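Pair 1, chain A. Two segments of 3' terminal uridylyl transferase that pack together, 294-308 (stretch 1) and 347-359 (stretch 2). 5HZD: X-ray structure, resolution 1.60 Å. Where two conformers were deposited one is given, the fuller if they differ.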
# COMPACT_ATOMS: atom_id res chain seq x y z
N ILE A 294 -5.94 -2.40 -7.20
CA ILE A 294 -6.29 -3.79 -6.94
C ILE A 294 -5.41 -4.74 -7.73
O ILE A 294 -4.84 -5.71 -7.19
CB ILE A 294 -7.77 -4.06 -7.29
CG1 ILE A 294 -8.68 -3.16 -6.47
CG2 ILE A 294 -8.12 -5.52 -7.05
CD1 ILE A 294 -10.11 -3.07 -7.03
N ARG A 295 -5.28 -4.47 -9.02
CA ARG A 295 -4.49 -5.32 -9.90
C ARG A 295 -3.02 -5.30 -9.48
O ARG A 295 -2.37 -6.36 -9.46
CB ARG A 295 -4.63 -4.86 -11.34
CG ARG A 295 -4.24 -5.94 -12.33
CD ARG A 295 -4.32 -5.39 -13.74
NE ARG A 295 -4.20 -6.42 -14.75
CZ ARG A 295 -4.15 -6.14 -16.04
NH1 ARG A 295 -4.22 -4.85 -16.42
NH2 ARG A 295 -4.03 -7.12 -16.95
N ASN A 296 -2.51 -4.11 -9.15
CA ASN A 296 -1.11 -3.98 -8.73
C ASN A 296 -0.87 -4.84 -7.48
O ASN A 296 0.11 -5.59 -7.41
CB ASN A 296 -0.77 -2.54 -8.38
CG ASN A 296 -0.63 -1.66 -9.60
OD1 ASN A 296 -0.83 -2.09 -10.72
ND2 ASN A 296 -0.27 -0.40 -9.36
N SER A 297 -1.76 -4.74 -6.50
CA SER A 297 -1.56 -5.47 -5.24
C SER A 297 -1.66 -6.98 -5.46
O SER A 297 -0.93 -7.76 -4.85
CB SER A 297 -2.59 -5.03 -4.18
OG SER A 297 -2.42 -3.66 -3.85
N THR A 298 -2.53 -7.40 -6.37
CA THR A 298 -2.74 -8.81 -6.63
C THR A 298 -1.51 -9.39 -7.35
O THR A 298 -1.08 -10.51 -7.04
CB THR A 298 -4.02 -9.00 -7.46
OG1 THR A 298 -5.12 -8.45 -6.72
CG2 THR A 298 -4.27 -10.46 -7.73
N LEU A 299 -0.89 -8.60 -8.23
CA LEU A 299 0.37 -9.06 -8.86
C LEU A 299 1.47 -9.24 -7.80
O LEU A 299 2.18 -10.27 -7.80
CB LEU A 299 0.84 -8.03 -9.89
CG LEU A 299 2.18 -8.37 -10.57
CD1 LEU A 299 2.11 -9.72 -11.27
CD2 LEU A 299 2.54 -7.23 -11.54
N LEU A 300 1.60 -8.25 -6.91
CA LEU A 300 2.59 -8.34 -5.83
C LEU A 300 2.33 -9.57 -5.00
O LEU A 300 3.27 -10.29 -4.68
CB LEU A 300 2.61 -7.09 -4.93
CG LEU A 300 3.05 -5.78 -5.61
CD1 LEU A 300 3.05 -4.67 -4.63
CD2 LEU A 300 4.46 -5.91 -6.19
N ARG A 301 1.06 -9.82 -4.64
CA ARG A 301 0.77 -10.96 -3.76
C ARG A 301 1.21 -12.28 -4.36
O ARG A 301 1.82 -13.13 -3.67
CB ARG A 301 -0.73 -10.99 -3.44
CG ARG A 301 -1.08 -11.98 -2.38
CD ARG A 301 -2.58 -12.05 -2.19
NE ARG A 301 -2.89 -13.19 -1.34
CZ ARG A 301 -3.09 -14.45 -1.77
NH1 ARG A 301 -3.07 -14.75 -3.07
NH2 ARG A 301 -3.33 -15.41 -0.89
N LYS A 302 0.95 -12.47 -5.65
CA LYS A 302 1.31 -13.72 -6.31
C LYS A 302 2.83 -13.94 -6.27
O LYS A 302 3.31 -15.02 -5.90
CB LYS A 302 0.79 -13.69 -7.74
CG LYS A 302 0.91 -14.99 -8.46
CD LYS A 302 0.12 -14.95 -9.77
CE LYS A 302 0.23 -16.26 -10.54
NZ LYS A 302 -0.36 -17.43 -9.82
N TYR A 303 3.59 -12.90 -6.59
CA TYR A 303 5.04 -13.00 -6.47
C TYR A 303 5.53 -13.22 -5.04
O TYR A 303 6.36 -14.10 -4.77
CB TYR A 303 5.69 -11.73 -7.03
CG TYR A 303 5.97 -11.76 -8.51
CD1 TYR A 303 6.92 -12.66 -9.02
CD2 TYR A 303 5.38 -10.86 -9.38
CE1 TYR A 303 7.25 -12.65 -10.39
CE2 TYR A 303 5.71 -10.86 -10.76
CZ TYR A 303 6.65 -11.76 -11.23
OH TYR A 303 6.99 -11.73 -12.57
N LEU A 304 5.02 -12.42 -4.10
CA LEU A 304 5.63 -12.43 -2.77
C LEU A 304 5.26 -13.66 -1.95
O LEU A 304 5.97 -14.02 -1.01
CB LEU A 304 5.25 -11.14 -2.03
CG LEU A 304 5.81 -9.87 -2.67
CD1 LEU A 304 5.41 -8.70 -1.82
CD2 LEU A 304 7.35 -9.91 -2.79
N LEU A 305 4.18 -14.34 -2.31
CA LEU A 305 3.86 -15.60 -1.65
C LEU A 305 4.65 -16.79 -2.19
O LEU A 305 4.57 -17.91 -1.66
CB LEU A 305 2.36 -15.90 -1.75
CG LEU A 305 1.44 -15.06 -0.87
CD1 LEU A 305 0.01 -15.49 -1.17
CD2 LEU A 305 1.78 -15.24 0.63
N SER A 306 5.41 -16.59 -3.26
CA SER A 306 6.02 -17.71 -3.95
C SER A 306 7.41 -18.13 -3.45
O SER A 306 8.00 -19.08 -3.98
CB SER A 306 6.01 -17.50 -5.48
OG SER A 306 6.93 -16.50 -5.86
N HIS A 307 7.93 -17.44 -2.43
CA HIS A 307 9.11 -17.89 -1.69
C HIS A 307 8.88 -17.46 -0.23
O HIS A 307 8.41 -16.35 -0.00
CB HIS A 307 10.36 -17.18 -2.23
CG HIS A 307 11.64 -17.74 -1.71
ND1 HIS A 307 12.05 -17.55 -0.40
CD2 HIS A 307 12.60 -18.48 -2.31
CE1 HIS A 307 13.20 -18.17 -0.21
NE2 HIS A 307 13.57 -18.73 -1.36
N PRO A 308 9.23 -18.31 0.75
CA PRO A 308 8.97 -17.99 2.15
C PRO A 308 9.77 -16.78 2.66
O PRO A 308 9.38 -16.21 3.69
CB PRO A 308 9.38 -19.26 2.90
CG PRO A 308 10.31 -19.99 1.99
CD PRO A 308 9.82 -19.66 0.59
N LEU A 347 14.57 -11.34 -7.56
CA LEU A 347 14.18 -12.71 -7.27
C LEU A 347 13.95 -13.52 -8.53
O LEU A 347 14.32 -14.71 -8.57
CB LEU A 347 12.89 -12.76 -6.40
CG LEU A 347 13.02 -12.12 -5.01
CD1 LEU A 347 11.66 -12.18 -4.28
CD2 LEU A 347 14.14 -12.79 -4.17
N VAL A 348 13.34 -12.92 -9.55
CA VAL A 348 13.07 -13.66 -10.77
C VAL A 348 14.37 -13.93 -11.49
O VAL A 348 14.63 -15.06 -11.93
CB VAL A 348 12.15 -12.86 -11.70
CG1 VAL A 348 12.12 -13.51 -13.12
CG2 VAL A 348 10.75 -12.75 -11.11
N GLN A 349 15.23 -12.91 -11.61
CA GLN A 349 16.44 -13.05 -12.43
C GLN A 349 17.39 -14.05 -11.83
O GLN A 349 18.13 -14.75 -12.55
CB GLN A 349 17.13 -11.70 -12.67
CG GLN A 349 16.32 -10.77 -13.53
CD GLN A 349 16.02 -11.35 -14.88
OE1 GLN A 349 16.90 -11.89 -15.55
NE2 GLN A 349 14.76 -11.24 -15.32
N LYS A 350 17.36 -14.16 -10.50
CA LYS A 350 18.22 -15.09 -9.78
C LYS A 350 17.59 -16.45 -9.53
O LYS A 350 18.22 -17.34 -8.96
CB LYS A 350 18.69 -14.46 -8.45
CG LYS A 350 19.67 -13.30 -8.63
CD LYS A 350 20.97 -13.77 -9.30
CE LYS A 350 22.04 -12.68 -9.31
NZ LYS A 350 23.27 -13.20 -10.00
N GLY A 351 16.33 -16.61 -9.93
CA GLY A 351 15.66 -17.91 -9.88
C GLY A 351 15.05 -18.28 -8.54
O GLY A 351 14.69 -19.43 -8.34
N TYR A 352 14.94 -17.33 -7.63
CA TYR A 352 14.26 -17.57 -6.35
C TYR A 352 12.74 -17.72 -6.45
O TYR A 352 12.13 -18.40 -5.60
CB TYR A 352 14.57 -16.45 -5.34
CG TYR A 352 15.98 -16.41 -4.86
CD1 TYR A 352 16.44 -17.35 -3.93
CD2 TYR A 352 16.87 -15.45 -5.33
CE1 TYR A 352 17.74 -17.31 -3.47
CE2 TYR A 352 18.17 -15.39 -4.86
CZ TYR A 352 18.59 -16.32 -3.94
OH TYR A 352 19.88 -16.28 -3.48
N VAL A 353 12.11 -17.05 -7.42
CA VAL A 353 10.66 -17.19 -7.62
C VAL A 353 10.42 -17.39 -9.12
O VAL A 353 11.18 -16.87 -9.94
CB VAL A 353 9.82 -15.97 -7.16
CG1 VAL A 353 10.03 -15.66 -5.64
CG2 VAL A 353 10.12 -14.75 -7.99
N PRO A 354 9.33 -18.08 -9.48
CA PRO A 354 8.96 -18.22 -10.89
C PRO A 354 8.52 -16.88 -11.48
O PRO A 354 7.98 -16.00 -10.81
CB PRO A 354 7.76 -19.19 -10.84
CG PRO A 354 7.94 -19.96 -9.58
CD PRO A 354 8.48 -18.91 -8.61
N TYR A 355 8.74 -16.73 -12.79
CA TYR A 355 8.22 -15.55 -13.48
C TYR A 355 6.69 -15.54 -13.53
O TYR A 355 6.06 -16.59 -13.73
CB TYR A 355 8.81 -15.51 -14.91
CG TYR A 355 8.24 -14.37 -15.71
CD1 TYR A 355 8.66 -13.06 -15.46
CD2 TYR A 355 7.28 -14.59 -16.71
CE1 TYR A 355 8.11 -12.00 -16.16
CE2 TYR A 355 6.73 -13.51 -17.42
CZ TYR A 355 7.16 -12.23 -17.13
OH TYR A 355 6.62 -11.20 -17.84
N VAL A 356 6.09 -14.36 -13.33
CA VAL A 356 4.65 -14.18 -13.55
C VAL A 356 4.45 -13.02 -14.51
O VAL A 356 4.91 -11.89 -14.25
CB VAL A 356 3.94 -13.80 -12.24
CG1 VAL A 356 2.43 -13.59 -12.50
CG2 VAL A 356 4.14 -14.86 -11.17
N ASP A 357 3.77 -13.27 -15.64
CA ASP A 357 3.46 -12.16 -16.55
C ASP A 357 2.39 -11.28 -15.92
O ASP A 357 1.34 -11.79 -15.48
CB ASP A 357 2.98 -12.72 -17.88
CG ASP A 357 2.94 -11.67 -18.98
OD1 ASP A 357 2.54 -10.52 -18.71
OD2 ASP A 357 3.33 -11.98 -20.13
N PRO A 358 2.63 -9.96 -15.83
CA PRO A 358 1.55 -9.11 -15.29
C PRO A 358 0.19 -9.35 -15.97
O PRO A 358 -0.84 -9.25 -15.30
CB PRO A 358 2.09 -7.70 -15.51
CG PRO A 358 3.61 -7.90 -15.30
CD PRO A 358 3.85 -9.17 -16.08
N LEU A 359 0.19 -9.73 -17.23
CA LEU A 359 -1.07 -10.01 -17.96
C LEU A 359 -1.88 -11.20 -17.44
O LEU A 359 -3.06 -11.35 -17.77
CB LEU A 359 -0.80 -10.16 -19.46
CG LEU A 359 -0.25 -8.89 -20.12
CD1 LEU A 359 -0.18 -9.04 -21.62
CD2 LEU A 359 -1.06 -7.65 -19.73
O HOH W 1 6.14 -16.16 -8.56
O HOH W 2 10.66 -20.29 -4.85

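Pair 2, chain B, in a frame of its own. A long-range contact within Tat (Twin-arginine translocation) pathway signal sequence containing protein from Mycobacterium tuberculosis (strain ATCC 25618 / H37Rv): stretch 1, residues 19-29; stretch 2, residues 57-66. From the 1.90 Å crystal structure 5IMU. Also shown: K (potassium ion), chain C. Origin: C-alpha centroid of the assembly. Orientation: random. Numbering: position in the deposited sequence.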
# COMPACT_ATOMS: atom_id res chain seq x y z
N ARG B 19 -12.29 -7.80 11.81
CA ARG B 19 -11.31 -7.13 12.66
C ARG B 19 -10.08 -6.73 11.86
O ARG B 19 -9.48 -5.67 12.11
CB ARG B 19 -10.91 -8.02 13.83
CG ARG B 19 -12.01 -8.25 14.86
CD ARG B 19 -11.45 -8.86 16.14
NE ARG B 19 -10.81 -10.15 15.92
CZ ARG B 19 -11.45 -11.32 15.95
NH1 ARG B 19 -12.76 -11.35 16.20
NH2 ARG B 19 -10.79 -12.45 15.74
N ILE B 20 -9.68 -7.55 10.88
CA ILE B 20 -8.55 -7.21 10.03
C ILE B 20 -8.87 -5.98 9.18
O ILE B 20 -8.06 -5.06 9.06
CB ILE B 20 -8.15 -8.41 9.16
CG1 ILE B 20 -7.45 -9.47 10.01
CG2 ILE B 20 -7.25 -7.97 8.01
CD1 ILE B 20 -7.09 -10.72 9.24
N VAL B 21 -10.07 -5.95 8.59
CA VAL B 21 -10.48 -4.79 7.80
C VAL B 21 -10.54 -3.54 8.67
O VAL B 21 -10.00 -2.49 8.31
CB VAL B 21 -11.84 -5.06 7.12
CG1 VAL B 21 -12.39 -3.78 6.52
CG2 VAL B 21 -11.70 -6.12 6.05
N ASP B 22 -11.20 -3.64 9.82
CA ASP B 22 -11.33 -2.47 10.70
C ASP B 22 -9.97 -2.01 11.22
O ASP B 22 -9.80 -0.83 11.54
CB ASP B 22 -12.27 -2.79 11.85
CG ASP B 22 -13.70 -3.02 11.39
OD1 ASP B 22 -14.01 -2.70 10.23
OD2 ASP B 22 -14.52 -3.51 12.20
N ALA B 23 -8.99 -2.92 11.29
CA ALA B 23 -7.67 -2.54 11.77
C ALA B 23 -6.97 -1.60 10.80
O ALA B 23 -6.32 -0.63 11.22
CB ALA B 23 -6.82 -3.79 12.01
N VAL B 24 -7.07 -1.86 9.49
CA VAL B 24 -6.48 -0.93 8.54
C VAL B 24 -7.40 0.26 8.30
O VAL B 24 -6.93 1.37 8.05
CB VAL B 24 -6.14 -1.64 7.21
CG1 VAL B 24 -5.03 -2.66 7.42
CG2 VAL B 24 -7.37 -2.30 6.61
N ALA B 25 -8.72 0.05 8.40
CA ALA B 25 -9.65 1.14 8.14
C ALA B 25 -9.52 2.25 9.17
O ALA B 25 -9.58 3.44 8.82
CB ALA B 25 -11.08 0.61 8.09
N ARG B 26 -9.32 1.90 10.44
CA ARG B 26 -9.19 2.96 11.43
C ARG B 26 -7.89 3.75 11.26
O ARG B 26 -7.83 4.91 11.69
CB ARG B 26 -9.30 2.40 12.86
CG ARG B 26 -8.10 1.62 13.35
CD ARG B 26 -8.25 1.32 14.84
NE ARG B 26 -9.56 0.73 15.14
CZ ARG B 26 -9.80 -0.57 15.17
NH1 ARG B 26 -8.82 -1.43 14.92
NH2 ARG B 26 -11.01 -1.02 15.44
N GLN B 27 -6.88 3.16 10.63
CA GLN B 27 -5.67 3.91 10.30
C GLN B 27 -5.90 4.86 9.13
O GLN B 27 -5.33 5.96 9.10
CB GLN B 27 -4.52 2.96 9.98
CG GLN B 27 -4.09 2.07 11.14
CD GLN B 27 -2.96 1.14 10.76
OE1 GLN B 27 -1.81 1.56 10.63
NE2 GLN B 27 -3.28 -0.14 10.56
N GLU B 28 -6.71 4.45 8.15
CA GLU B 28 -7.03 5.29 7.00
C GLU B 28 -8.47 5.04 6.58
O GLU B 28 -8.74 4.23 5.68
CB GLU B 28 -6.07 5.04 5.84
CG GLU B 28 -6.30 5.99 4.68
CD GLU B 28 -6.39 7.43 5.15
OE1 GLU B 28 -5.33 8.01 5.46
OE2 GLU B 28 -7.52 7.97 5.24
N PRO B 29 -9.43 5.73 7.20
CA PRO B 29 -10.85 5.46 6.91
C PRO B 29 -11.38 6.14 5.67
O PRO B 29 -12.52 5.86 5.27
CB PRO B 29 -11.56 5.98 8.17
CG PRO B 29 -10.67 7.10 8.64
CD PRO B 29 -9.25 6.69 8.31
N PRO B 57 1.94 3.69 2.37
CA PRO B 57 2.94 3.40 3.41
C PRO B 57 2.50 3.73 4.82
O PRO B 57 3.02 3.13 5.77
CB PRO B 57 4.15 4.25 2.99
CG PRO B 57 3.88 4.69 1.59
CD PRO B 57 2.39 4.74 1.45
N HIS B 58 1.57 4.67 5.01
CA HIS B 58 1.22 5.08 6.36
C HIS B 58 0.25 4.12 7.04
O HIS B 58 -0.13 4.37 8.19
CB HIS B 58 0.64 6.50 6.36
CG HIS B 58 -0.69 6.62 5.69
ND1 HIS B 58 -0.87 6.45 4.34
CD2 HIS B 58 -1.91 6.93 6.19
CE1 HIS B 58 -2.14 6.62 4.03
NE2 HIS B 58 -2.80 6.91 5.14
N VAL B 59 -0.15 3.04 6.37
CA VAL B 59 -1.03 2.03 6.95
C VAL B 59 -0.19 0.82 7.32
O VAL B 59 0.47 0.23 6.45
CB VAL B 59 -2.16 1.65 5.98
CG1 VAL B 59 -2.97 0.48 6.55
CG2 VAL B 59 -3.06 2.84 5.72
N ARG B 60 -0.20 0.45 8.60
CA ARG B 60 0.46 -0.75 9.07
C ARG B 60 -0.50 -1.94 8.96
O ARG B 60 -1.69 -1.81 9.25
CB ARG B 60 0.95 -0.58 10.51
CG ARG B 60 1.80 0.65 10.72
CD ARG B 60 3.09 0.57 9.92
NE ARG B 60 4.03 -0.38 10.51
CZ ARG B 60 5.04 -0.94 9.84
NH1 ARG B 60 5.22 -0.66 8.55
NH2 ARG B 60 5.85 -1.79 10.45
N LEU B 61 0.04 -3.11 8.54
CA LEU B 61 -0.77 -4.26 8.18
C LEU B 61 -0.83 -5.28 9.31
O LEU B 61 0.18 -5.52 9.99
CB LEU B 61 -0.21 -4.93 6.92
CG LEU B 61 -0.29 -4.07 5.66
CD1 LEU B 61 0.48 -4.70 4.52
CD2 LEU B 61 -1.74 -3.83 5.27
N PRO B 62 -2.00 -5.89 9.51
CA PRO B 62 -2.09 -6.99 10.48
C PRO B 62 -1.25 -8.18 10.06
O PRO B 62 -0.86 -8.34 8.90
CB PRO B 62 -3.59 -7.34 10.47
CG PRO B 62 -4.26 -6.11 10.00
CD PRO B 62 -3.32 -5.47 9.02
N ALA B 63 -0.96 -9.04 11.04
CA ALA B 63 -0.15 -10.22 10.79
C ALA B 63 -0.83 -11.16 9.79
O ALA B 63 -2.05 -11.28 9.76
CB ALA B 63 0.11 -10.95 12.11
N ASN B 64 -0.00 -11.79 8.96
CA ASN B 64 -0.40 -12.91 8.11
C ASN B 64 -1.42 -12.53 7.04
O ASN B 64 -2.29 -13.33 6.70
CB ASN B 64 -0.95 -14.07 8.95
CG ASN B 64 -0.09 -14.38 10.15
OD1 ASN B 64 -0.60 -14.57 11.26
ND2 ASN B 64 1.22 -14.43 9.95
N VAL B 65 -1.34 -11.32 6.49
CA VAL B 65 -2.18 -10.96 5.35
C VAL B 65 -1.35 -11.04 4.08
O VAL B 65 -0.12 -10.87 4.10
CB VAL B 65 -2.83 -9.57 5.50
CG1 VAL B 65 -3.70 -9.52 6.76
CG2 VAL B 65 -1.78 -8.47 5.51
N THR B 66 -2.02 -11.30 2.97
CA THR B 66 -1.40 -11.39 1.65
C THR B 66 -1.97 -10.29 0.77
O THR B 66 -3.15 -9.94 0.89
CB THR B 66 -1.65 -12.77 1.02
OG1 THR B 66 -1.06 -13.78 1.85
CG2 THR B 66 -1.05 -12.86 -0.37
K K C . -2.36 -14.74 4.12
O HOH W 3 -0.86 -17.26 4.62

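In both pairs the last turns of a helix lie against an extended, irregular segment, and 14 central residues superpose with an RMSD of 0.9 Å on N, CA and C. The run T298(A) to S306(A), mostly helical, matches R19(B) to Q27(B), while G351(A) to D357(A) matches P57(B) to A63(B). The tightest backbone approach recurs at matched positions: the CA atoms of S306(A) and V353(A) are 5.9 Å apart, those of Q27(B) and V59(B) 6.0 Å.

Some positions keep their chemistry. L299(A) and I20(B) both point toward the other segment and offer aliphatic surface, L299(A) CD1 lying 4.1 Å from V356(A) CG1 and I20(B) CG2 4.0 Å from P62(B) CG. V353(A) and V59(B) nearly coincide, both in the extended region of phi/psi. V356(A) and P62(B) also match, each a compact apolar residue directed toward the helix.

The main divergence is at Y303(A), matched by V24(B). The tyrosine reaches along the segment, so one side chain does two jobs. V356(A) CB sits over its ring face, 3.9 Å from the centroid, while V353(A) CG2 lies at the ring edge, 4.0 Å from Y303(A) CD1. At the far end, V356(A) N donates to Y303(A) OH at 2.9 Å, so the tyrosine also accepts a bond from the segment's backbone. V24(B) is purely apolar: its CG1 packs 3.7 Å from P62(B) CD, 3.9 Å from V59(B) CG1 and 4.1 Å from L61(B) CD2. At the position of V356(A), proline has no amide hydrogen to satisfy.

Pair 2 instead places its polar link three residues later along stretch 1, at the position of S306(A). Q27(B) reads both backbone groups of R60(B): the amide N donates to Q27(B) OE1 at 2.8 Å, and Q27(B) NE2 donates to R60(B) O at 2.7 Å. The same NE2 also donates to A23(B) O at 3.1 Å, tying the side chain back to its helix. The matched S306(A) is too short for this reach; its OG donates to Y303(A) O at 2.7 Å, and water 1 bridges the gap, donating to S306(A) OG at 2.8 Å and to P354(A) O at 2.9 Å. Since P354(A) matches R60(B), a water-mediated link meets the carbonyl that glutamine meets directly.

Y352(A) and H58(B) also match, but differently: the edge of Y352(A) faces the ring of H307(A), planes at 80°, whereas H58(B) NE2 donates to E28(B) OE1 at 2.8 Å. The rule to read here is a shared apolar seam, fastened by different polar contacts in the two pairs.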